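Local structure of N-isopropylammelide isopropylaminohydrolase (Burkholderia multivorans ATCC 17616, 6NBO) at residues I56-G64 against A348-L359; T279-L290 against R321-F331. The protein is a zinc-containing enzyme of the amidohydrolase family, built on a TIM-barrel fold. One frame throughout, in Å; residues are numbered along the deposited sequence. Where two conformers were deposited one is given.

Overall arrangement
Contact 1 (56-64 with 348-359) joins a strand to a helix and the loop after it, running from the amidohydrolase TIM barrel (V62, G64, A348) to the neighbouring strands around 367-370 (A57, P59, L359). The continuation of its strand carries the zinc ligands H65 and H67, and G64 lies about 10 Å from a zinc ion. Contact 2 (279-290 with 321-331), which falls within the chain between those segments, joins the loop after strand 275-278 to helix 318-328, with the side chain of T279 about 6 Å from a zinc ion. Their centres are about 20 Å apart and their nearest atoms about 6 Å, without touching, though helix 318-328 also meets L61 and E63.

Contact 1 (I56-G64 against A348-L359)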
loop_
_atom_site.group_PDB
_atom_site.type_symbol
_atom_site.label_atom_id
_atom_site.label_comp_id
_atom_site.label_asym_id
_atom_site.label_seq_id
_atom_site.Cartn_x
_atom_site.Cartn_y
_atom_site.Cartn_z
ATOM N N ILE A 56 -14.195 17.279 -7.127
ATOM C CA ILE A 56 -14.110 16.454 -5.925
ATOM C C ILE A 56 -12.701 16.530 -5.361
ATOM O O ILE A 56 -11.710 16.391 -6.090
ATOM C CB ILE A 56 -14.517 15.003 -6.231
ATOM C CG1 ILE A 56 -16.041 14.884 -6.267
ATOM C CG2 ILE A 56 -13.884 14.039 -5.192
ATOM C CD1 ILE A 56 -16.552 13.500 -6.625
ATOM N N ALA A 57 -12.600 16.767 -4.055
ATOM C CA ALA A 57 -11.337 16.706 -3.340
ATOM C C ALA A 57 -11.236 15.362 -2.627
ATOM O O ALA A 57 -12.133 14.986 -1.864
ATOM C CB ALA A 57 -11.206 17.859 -2.335
ATOM N N LEU A 58 -10.164 14.640 -2.897
ATOM C CA LEU A 58 -9.840 13.377 -2.257
ATOM C C LEU A 58 -8.644 13.557 -1.336
ATOM O O LEU A 58 -7.755 14.366 -1.621
ATOM C CB LEU A 58 -9.502 12.302 -3.305
ATOM C CG LEU A 58 -10.567 11.924 -4.327
ATOM C CD1 LEU A 58 -9.977 10.999 -5.421
ATOM C CD2 LEU A 58 -11.769 11.268 -3.650
ATOM N N PRO A 59 -8.586 12.830 -0.219
ATOM C CA PRO A 59 -7.324 12.744 0.523
ATOM C C PRO A 59 -6.274 12.069 -0.350
ATOM O O PRO A 59 -6.593 11.438 -1.357
ATOM C CB PRO A 59 -7.684 11.887 1.749
ATOM C CG PRO A 59 -8.795 11.004 1.256
ATOM C CD PRO A 59 -9.580 11.846 0.244
ATOM N N GLY A 60 -5.006 12.228 0.025
ATOM C CA GLY A 60 -3.941 11.597 -0.739
ATOM C C GLY A 60 -4.198 10.105 -0.880
ATOM O O GLY A 60 -4.632 9.476 0.078
ATOM N N LEU A 61 -3.976 9.534 -2.061
ATOM C CA LEU A 61 -4.229 8.112 -2.236
ATOM C C LEU A 61 -3.091 7.317 -1.596
ATOM O O LEU A 61 -2.007 7.845 -1.325
ATOM C CB LEU A 61 -4.382 7.781 -3.735
ATOM C CG LEU A 61 -5.424 8.652 -4.456
ATOM C CD1 LEU A 61 -5.597 8.308 -5.959
ATOM C CD2 LEU A 61 -6.789 8.586 -3.745
ATOM N N VAL A 62 -3.359 6.047 -1.309
ATOM C CA VAL A 62 -2.426 5.201 -0.577
ATOM C C VAL A 62 -2.181 3.939 -1.394
ATOM O O VAL A 62 -3.133 3.240 -1.754
ATOM C CB VAL A 62 -2.965 4.834 0.816
ATOM C CG1 VAL A 62 -1.958 3.968 1.588
ATOM C CG2 VAL A 62 -3.317 6.111 1.599
ATOM N N GLU A 63 -0.913 3.641 -1.669
ATOM C CA GLU A 63 -0.519 2.336 -2.190
ATOM C C GLU A 63 -0.105 1.468 -1.007
ATOM O O GLU A 63 0.952 1.684 -0.412
ATOM C CB GLU A 63 0.605 2.494 -3.216
ATOM C CG GLU A 63 1.350 1.197 -3.567
ATOM C CD GLU A 63 0.443 0.143 -4.138
ATOM O OE1 GLU A 63 -0.308 -0.470 -3.352
ATOM O OE2 GLU A 63 0.471 -0.075 -5.371
ATOM N N GLY A 64 -0.954 0.505 -0.637
ATOM C CA GLY A 64 -0.711 -0.305 0.541
ATOM C C GLY A 64 0.170 -1.524 0.334
ATOM O O GLY A 64 0.507 -2.202 1.311
ATOM N N ALA A 348 -6.871 1.984 3.802
ATOM C CA ALA A 348 -5.449 1.698 3.619
ATOM C C ALA A 348 -4.601 2.447 4.637
ATOM O O ALA A 348 -3.634 1.897 5.182
ATOM C CB ALA A 348 -5.011 2.082 2.203
ATOM N N ALA A 349 -4.924 3.719 4.888
ATOM C CA ALA A 349 -4.138 4.481 5.849
ATOM C C ALA A 349 -4.281 3.894 7.250
ATOM O O ALA A 349 -3.288 3.731 7.970
ATOM C CB ALA A 349 -4.553 5.958 5.823
ATOM N N ARG A 350 -5.515 3.584 7.662
ATOM C CA ARG A 350 -5.740 2.943 8.955
ATOM C C ARG A 350 -4.993 1.614 9.035
ATOM O O ARG A 350 -4.275 1.338 10.005
ATOM C CB ARG A 350 -7.245 2.730 9.157
ATOM C CG ARG A 350 -7.716 2.574 10.587
ATOM C CD ARG A 350 -9.225 2.260 10.632
ATOM N NE ARG A 350 -9.987 3.012 9.628
ATOM C CZ ARG A 350 -10.662 2.459 8.622
ATOM N NH1 ARG A 350 -11.318 3.233 7.760
ATOM N NH2 ARG A 350 -10.698 1.135 8.481
ATOM N N GLY A 351 -5.151 0.779 8.013
ATOM C CA GLY A 351 -4.521 -0.531 8.037
ATOM C C GLY A 351 -3.009 -0.456 8.112
ATOM O O GLY A 351 -2.381 -1.251 8.807
ATOM N N CYS A 352 -2.403 0.492 7.392
ATOM C CA CYS A 352 -0.946 0.605 7.372
ATOM C C CYS A 352 -0.382 1.439 8.510
ATOM O O CYS A 352 0.842 1.483 8.678
ATOM C CB CYS A 352 -0.469 1.224 6.046
ATOM S SG CYS A 352 -0.762 0.175 4.605
ATOM N N GLY A 353 -1.222 2.123 9.276
ATOM C CA GLY A 353 -0.687 2.980 10.318
ATOM C C GLY A 353 -0.105 4.276 9.790
ATOM O O GLY A 353 0.827 4.816 10.389
ATOM N N PHE A 354 -0.611 4.767 8.662
ATOM C CA PHE A 354 -0.289 6.101 8.166
ATOM C C PHE A 354 -1.092 7.120 8.968
ATOM O O PHE A 354 -2.320 7.129 8.889
ATOM C CB PHE A 354 -0.630 6.210 6.683
ATOM C CG PHE A 354 0.360 5.543 5.771
ATOM C CD1 PHE A 354 1.674 5.993 5.710
ATOM C CD2 PHE A 354 -0.027 4.490 4.945
ATOM C CE1 PHE A 354 2.591 5.400 4.838
ATOM C CE2 PHE A 354 0.895 3.884 4.076
ATOM C CZ PHE A 354 2.207 4.342 4.040
ATOM N N ASP A 355 -0.413 7.974 9.729
ATOM C CA ASP A 355 -1.073 8.875 10.667
ATOM C C ASP A 355 -1.427 10.212 10.013
ATOM O O ASP A 355 -0.965 10.535 8.917
ATOM C CB ASP A 355 -0.172 9.113 11.879
ATOM C CG ASP A 355 0.225 7.818 12.572
ATOM O OD1 ASP A 355 -0.675 7.004 12.876
ATOM O OD2 ASP A 355 1.438 7.613 12.803
ATOM N N ALA A 356 -2.249 11.006 10.721
ATOM C CA ALA A 356 -2.631 12.357 10.282
ATOM C C ALA A 356 -3.229 12.335 8.876
ATOM O O ALA A 356 -2.920 13.175 8.029
ATOM C CB ALA A 356 -1.439 13.315 10.348
ATOM N N TYR A 357 -4.097 11.364 8.634
ATOM C CA TYR A 357 -4.665 11.117 7.321
ATOM C C TYR A 357 -6.037 11.774 7.196
ATOM O O TYR A 357 -6.813 11.804 8.149
ATOM C CB TYR A 357 -4.799 9.613 7.071
ATOM C CG TYR A 357 -5.254 9.332 5.668
ATOM C CD1 TYR A 357 -4.343 9.341 4.627
ATOM C CD2 TYR A 357 -6.601 9.098 5.374
ATOM C CE1 TYR A 357 -4.745 9.126 3.321
ATOM C CE2 TYR A 357 -7.016 8.882 4.070
ATOM C CZ TYR A 357 -6.075 8.891 3.052
ATOM O OH TYR A 357 -6.447 8.690 1.756
ATOM N N GLY A 358 -6.345 12.274 6.001
ATOM C CA GLY A 358 -7.697 12.727 5.726
ATOM C C GLY A 358 -7.787 14.171 5.280
ATOM O O GLY A 358 -6.772 14.775 4.920
ATOM N N LEU A 359 -9.000 14.738 5.292
ATOM C CA LEU A 359 -9.219 16.121 4.872
ATOM C C LEU A 359 -9.780 16.989 5.988
ATOM O O LEU A 359 -10.284 18.084 5.719
ATOM C CB LEU A 359 -10.146 16.189 3.656
ATOM C CG LEU A 359 -9.646 15.497 2.389
ATOM C CD1 LEU A 359 -10.710 15.575 1.301
ATOM C CD2 LEU A 359 -8.344 16.122 1.916
HETATM O O HOH W 1 -5.166 13.723 2.966
#
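The carbonyl oxygen of G60 accepts a short hydrogen bond from the hydroxyl of Y357, OH to O 2.6 Å. The donor stands 24° out of the carbonyl plane, and the oxygen lies at the edge of the ring. A chi1 of -174°, which sets CG of Y357 opposite the backbone N, carries the ring across to the irregular point of strand 56-66 at G60. P59 crowds the same phenol end, its CB 3.6 Å from CZ of Y357, while CB of A349 lies over one face of the ring near its rim, 3.4 Å above the plane. Past G358, L359 meets P59 at about a right angle; CD1 of L359 also comes to 3.5 Å from O of A57, and L359 touches V367 of strand 367-370.

V62 divides its branches: CG1 lies 3.6 Å from CB of A348 in the helix and 3.8 Å from CE2 of F354, and CG2 lies 3.8 Å from CE1 of Y357. Farther along, SG of C352 approaches CA of G64. H346 meets the Y357 ring edge-to-face, and R122 of the neighbouring strand 120-128 binds O of D355. Strand 56-66 is thus joined to helix 346-352 and the loop after it mainly by apolar packing, with one tyrosine hydroxyl satisfying a buried carbonyl at the strand's irregular point.

Contact 2 (T279-L290 against R321-F331); sequences TAPAAVPVPSVL and RAMLIAMRNDF
The 279-290 loop runs beside the C-terminal part of helix 318-328, closest at A280 and I325, whose CA atoms are 5.1 Å apart. In this TIM barrel it links strand 275-278 to helix 289-295, and the other helix closes in a Schellman motif with D330 as its C-prime residue. CB of A280 packs on the helix, 3.6 Å from CA of I325. R328, bent at chi2 (65°), reaches into the loop and holds two carbonyls at its guanidinium edge: NE bonds O of P281 at 2.8 Å, and NH2 bonds O of V284 at 2.7 Å, from above that carbonyl's plane. CG2 of V286 sits over the centre of one guanidinium face, so apolar packing and two bonds together fix the group. Toward the zinc side, R321 NH1 gives O of T279 a weak bond. At the other end L290 CG meets F331 CE1 at 3.7 Å. S288 is the N-cap of helix 289-295, its OG accepting from N of A291. N329 bridges the two helix ends: its ND2 donates to O of I325, while its OD1 accepts from a water shared with S288 OG and L290 N, and from N of V289 at 2.9 Å, with an N-H...O angle of 166°.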
loop_
_atom_site.group_PDB
_atom_site.type_symbol
_atom_site.label_atom_id
_atom_site.label_comp_id
_atom_site.label_asym_id
_atom_site.label_seq_id
_atom_site.Cartn_x
_atom_site.Cartn_y
_atom_site.Cartn_z
ATOM N N THR A 279 -4.894 -7.300 -3.572
ATOM C CA THR A 279 -4.555 -6.655 -4.831
ATOM C C THR A 279 -5.515 -7.077 -5.926
ATOM O O THR A 279 -5.304 -6.747 -7.099
ATOM C CB THR A 279 -3.110 -6.973 -5.205
ATOM O OG1 THR A 279 -2.997 -8.361 -5.547
ATOM C CG2 THR A 279 -2.191 -6.660 -4.017
ATOM N N ALA A 280 -6.561 -7.816 -5.551
ATOM C CA ALA A 280 -7.623 -8.248 -6.450
ATOM C C ALA A 280 -7.130 -8.973 -7.705
ATOM O O ALA A 280 -7.554 -8.649 -8.817
ATOM C CB ALA A 280 -8.497 -7.063 -6.839
ATOM N N PRO A 281 -6.263 -9.979 -7.562
ATOM C CA PRO A 281 -5.908 -10.795 -8.732
ATOM C C PRO A 281 -7.148 -11.466 -9.306
ATOM O O PRO A 281 -8.010 -11.951 -8.572
ATOM C CB PRO A 281 -4.920 -11.818 -8.166
ATOM C CG PRO A 281 -5.304 -11.921 -6.707
ATOM C CD PRO A 281 -5.680 -10.522 -6.324
ATOM N N ALA A 282 -7.246 -11.472 -10.633
ATOM C CA ALA A 282 -8.471 -11.916 -11.287
ATOM C C ALA A 282 -8.553 -13.427 -11.464
ATOM O O ALA A 282 -9.608 -13.914 -11.885
ATOM C CB ALA A 282 -8.621 -11.230 -12.652
ATOM N N ALA A 283 -7.497 -14.184 -11.135
ATOM C CA ALA A 283 -7.444 -15.607 -11.460
ATOM C C ALA A 283 -7.189 -16.505 -10.252
ATOM O O ALA A 283 -6.841 -17.677 -10.427
ATOM C CB ALA A 283 -6.371 -15.868 -12.524
ATOM N N VAL A 284 -7.345 -15.993 -9.036
ATOM C CA VAL A 284 -7.265 -16.815 -7.828
ATOM C C VAL A 284 -8.284 -16.302 -6.830
ATOM O O VAL A 284 -8.685 -15.130 -6.880
ATOM C CB VAL A 284 -5.839 -16.780 -7.212
ATOM C CG1 VAL A 284 -5.367 -15.359 -7.050
ATOM C CG2 VAL A 284 -5.745 -17.523 -5.876
ATOM N N PRO A 285 -8.809 -17.187 -5.978
ATOM C CA PRO A 285 -9.723 -16.725 -4.927
ATOM C C PRO A 285 -9.095 -15.643 -4.060
ATOM O O PRO A 285 -7.881 -15.610 -3.833
ATOM C CB PRO A 285 -10.019 -18.000 -4.117
ATOM C CG PRO A 285 -9.417 -19.144 -4.895
ATOM C CD PRO A 285 -8.973 -18.629 -6.225
ATOM N N VAL A 286 -9.938 -14.730 -3.589
ATOM C CA VAL A 286 -9.473 -13.601 -2.789
ATOM C C VAL A 286 -10.347 -13.503 -1.545
ATOM O O VAL A 286 -11.478 -14.009 -1.518
ATOM C CB VAL A 286 -9.514 -12.280 -3.592
ATOM C CG1 VAL A 286 -8.534 -12.334 -4.755
ATOM C CG2 VAL A 286 -10.923 -12.018 -4.089
ATOM N N PRO A 287 -9.855 -12.854 -0.495
ATOM C CA PRO A 287 -10.755 -12.498 0.608
ATOM C C PRO A 287 -11.855 -11.572 0.105
ATOM O O PRO A 287 -11.606 -10.628 -0.652
ATOM C CB PRO A 287 -9.835 -11.808 1.623
ATOM C CG PRO A 287 -8.606 -11.440 0.860
ATOM C CD PRO A 287 -8.466 -12.445 -0.238
ATOM N N SER A 288 -13.086 -11.880 0.491
ATOM C CA SER A 288 -14.203 -10.995 0.197
ATOM C C SER A 288 -14.029 -9.697 0.975
ATOM O O SER A 288 -13.912 -9.711 2.206
ATOM C CB SER A 288 -15.517 -11.679 0.561
ATOM O OG SER A 288 -16.576 -10.742 0.636
ATOM N N VAL A 289 -13.987 -8.570 0.258
ATOM C CA VAL A 289 -13.894 -7.279 0.934
ATOM C C VAL A 289 -15.070 -7.083 1.885
ATOM O O VAL A 289 -14.896 -6.640 3.029
ATOM C CB VAL A 289 -13.798 -6.147 -0.105
ATOM C CG1 VAL A 289 -13.962 -4.808 0.560
ATOM C CG2 VAL A 289 -12.456 -6.221 -0.820
ATOM N N LEU A 290 -16.282 -7.443 1.448
ATOM C CA LEU A 290 -17.440 -7.268 2.322
ATOM C C LEU A 290 -17.419 -8.220 3.518
ATOM O O LEU A 290 -17.903 -7.859 4.595
ATOM C CB LEU A 290 -18.736 -7.438 1.522
ATOM C CG LEU A 290 -18.917 -6.336 0.470
ATOM C CD1 LEU A 290 -20.273 -6.444 -0.193
ATOM C CD2 LEU A 290 -18.736 -4.962 1.098
ATOM N N ARG A 321 -6.727 0.857 -9.183
ATOM C CA ARG A 321 -6.699 -0.329 -8.330
ATOM C C ARG A 321 -8.009 -0.478 -7.564
ATOM O O ARG A 321 -8.523 -1.594 -7.396
ATOM C CB ARG A 321 -5.509 -0.262 -7.370
ATOM C CG ARG A 321 -5.319 -1.521 -6.513
ATOM C CD ARG A 321 -5.260 -2.787 -7.350
ATOM N NE ARG A 321 -4.390 -2.675 -8.526
ATOM C CZ ARG A 321 -4.060 -3.707 -9.301
ATOM N NH1 ARG A 321 -4.502 -4.924 -9.013
ATOM N NH2 ARG A 321 -3.286 -3.527 -10.357
ATOM N N ALA A 322 -8.574 0.638 -7.109
ATOM C CA ALA A 322 -9.882 0.590 -6.468
ATOM C C ALA A 322 -10.923 0.033 -7.419
ATOM O O ALA A 322 -11.743 -0.812 -7.033
ATOM C CB ALA A 322 -10.293 1.986 -5.997
ATOM N N MET A 323 -10.897 0.490 -8.675
ATOM C CA MET A 323 -11.806 -0.051 -9.678
ATOM C C MET A 323 -11.624 -1.555 -9.834
ATOM O O MET A 323 -12.607 -2.297 -9.946
ATOM C CB MET A 323 -11.582 0.641 -11.028
ATOM C CG MET A 323 -12.607 0.241 -12.090
ATOM S SD MET A 323 -12.107 0.758 -13.737
ATOM C CE MET A 323 -10.774 -0.404 -14.062
ATOM N N LEU A 324 -10.378 -2.031 -9.855
ATOM C CA LEU A 324 -10.166 -3.463 -10.072
ATOM C C LEU A 324 -10.612 -4.278 -8.860
ATOM O O LEU A 324 -11.154 -5.382 -9.007
ATOM C CB LEU A 324 -8.701 -3.731 -10.392
ATOM C CG LEU A 324 -8.198 -3.184 -11.727
ATOM C CD1 LEU A 324 -6.687 -3.357 -11.803
ATOM C CD2 LEU A 324 -8.872 -3.914 -12.884
ATOM N N ILE A 325 -10.398 -3.744 -7.659
ATOM C CA ILE A 325 -10.914 -4.393 -6.451
ATOM C C ILE A 325 -12.438 -4.498 -6.517
ATOM O O ILE A 325 -13.025 -5.556 -6.245
ATOM C CB ILE A 325 -10.437 -3.623 -5.202
ATOM C CG1 ILE A 325 -8.922 -3.805 -5.022
ATOM C CG2 ILE A 325 -11.184 -4.081 -3.947
ATOM C CD1 ILE A 325 -8.301 -2.900 -3.964
ATOM N N ALA A 326 -13.098 -3.398 -6.886
ATOM C CA ALA A 326 -14.551 -3.392 -7.008
ATOM C C ALA A 326 -15.022 -4.431 -8.020
ATOM O O ALA A 326 -15.946 -5.211 -7.751
ATOM C CB ALA A 326 -15.025 -1.986 -7.396
ATOM N N MET A 327 -14.379 -4.474 -9.190
ATOM C CA MET A 327 -14.741 -5.467 -10.200
ATOM C C MET A 327 -14.546 -6.880 -9.675
ATOM O O MET A 327 -15.414 -7.745 -9.843
ATOM C CB MET A 327 -13.896 -5.264 -11.468
ATOM C CG MET A 327 -14.190 -3.993 -12.231
ATOM S SD MET A 327 -12.974 -3.785 -13.573
ATOM C CE MET A 327 -13.940 -2.858 -14.752
ATOM N N ARG A 328 -13.400 -7.135 -9.045
ATOM C CA ARG A 328 -13.113 -8.474 -8.545
ATOM C C ARG A 328 -14.143 -8.912 -7.515
ATOM O O ARG A 328 -14.466 -10.101 -7.428
ATOM C CB ARG A 328 -11.706 -8.521 -7.949
ATOM C CG ARG A 328 -11.276 -9.895 -7.436
ATOM C CD ARG A 328 -11.157 -10.918 -8.571
ATOM N NE ARG A 328 -10.782 -12.248 -8.091
ATOM C CZ ARG A 328 -11.642 -13.141 -7.612
ATOM N NH1 ARG A 328 -12.937 -12.844 -7.547
ATOM N NH2 ARG A 328 -11.212 -14.330 -7.199
ATOM N N ASN A 329 -14.681 -7.973 -6.741
ATOM C CA ASN A 329 -15.670 -8.283 -5.720
ATOM C C ASN A 329 -17.100 -8.147 -6.228
ATOM O O ASN A 329 -18.038 -8.227 -5.426
ATOM C CB ASN A 329 -15.441 -7.392 -4.497
ATOM C CG ASN A 329 -14.303 -7.890 -3.624
ATOM O OD1 ASN A 329 -14.532 -8.578 -2.636
ATOM N ND2 ASN A 329 -13.064 -7.558 -3.993
ATOM N N ASP A 330 -17.280 -7.962 -7.541
ATOM C CA ASP A 330 -18.598 -7.890 -8.177
ATOM C C ASP A 330 -19.411 -6.711 -7.646
ATOM O O ASP A 330 -20.637 -6.774 -7.557
ATOM C CB ASP A 330 -19.372 -9.207 -8.005
ATOM C CG ASP A 330 -20.404 -9.428 -9.100
ATOM O OD1 ASP A 330 -20.382 -8.693 -10.108
ATOM O OD2 ASP A 330 -21.238 -10.340 -8.946
ATOM N N PHE A 331 -18.734 -5.632 -7.266
ATOM C CA PHE A 331 -19.434 -4.439 -6.804
ATOM C C PHE A 331 -20.139 -3.754 -7.972
ATOM O O PHE A 331 -19.584 -3.638 -9.066
ATOM C CB PHE A 331 -18.451 -3.458 -6.158
ATOM C CG PHE A 331 -17.912 -3.898 -4.810
ATOM C CD1 PHE A 331 -18.394 -5.030 -4.172
ATOM C CD2 PHE A 331 -16.930 -3.146 -4.179
ATOM C CE1 PHE A 331 -17.885 -5.414 -2.934
ATOM C CE2 PHE A 331 -16.419 -3.515 -2.941
ATOM C CZ PHE A 331 -16.907 -4.657 -2.315
HETATM O O HOH W 2 -12.891 -15.513 -4.639
HETATM O O HOH W 3 -10.702 -8.810 -2.710
HETATM O O HOH W 4 -16.831 -8.732 -1.258
#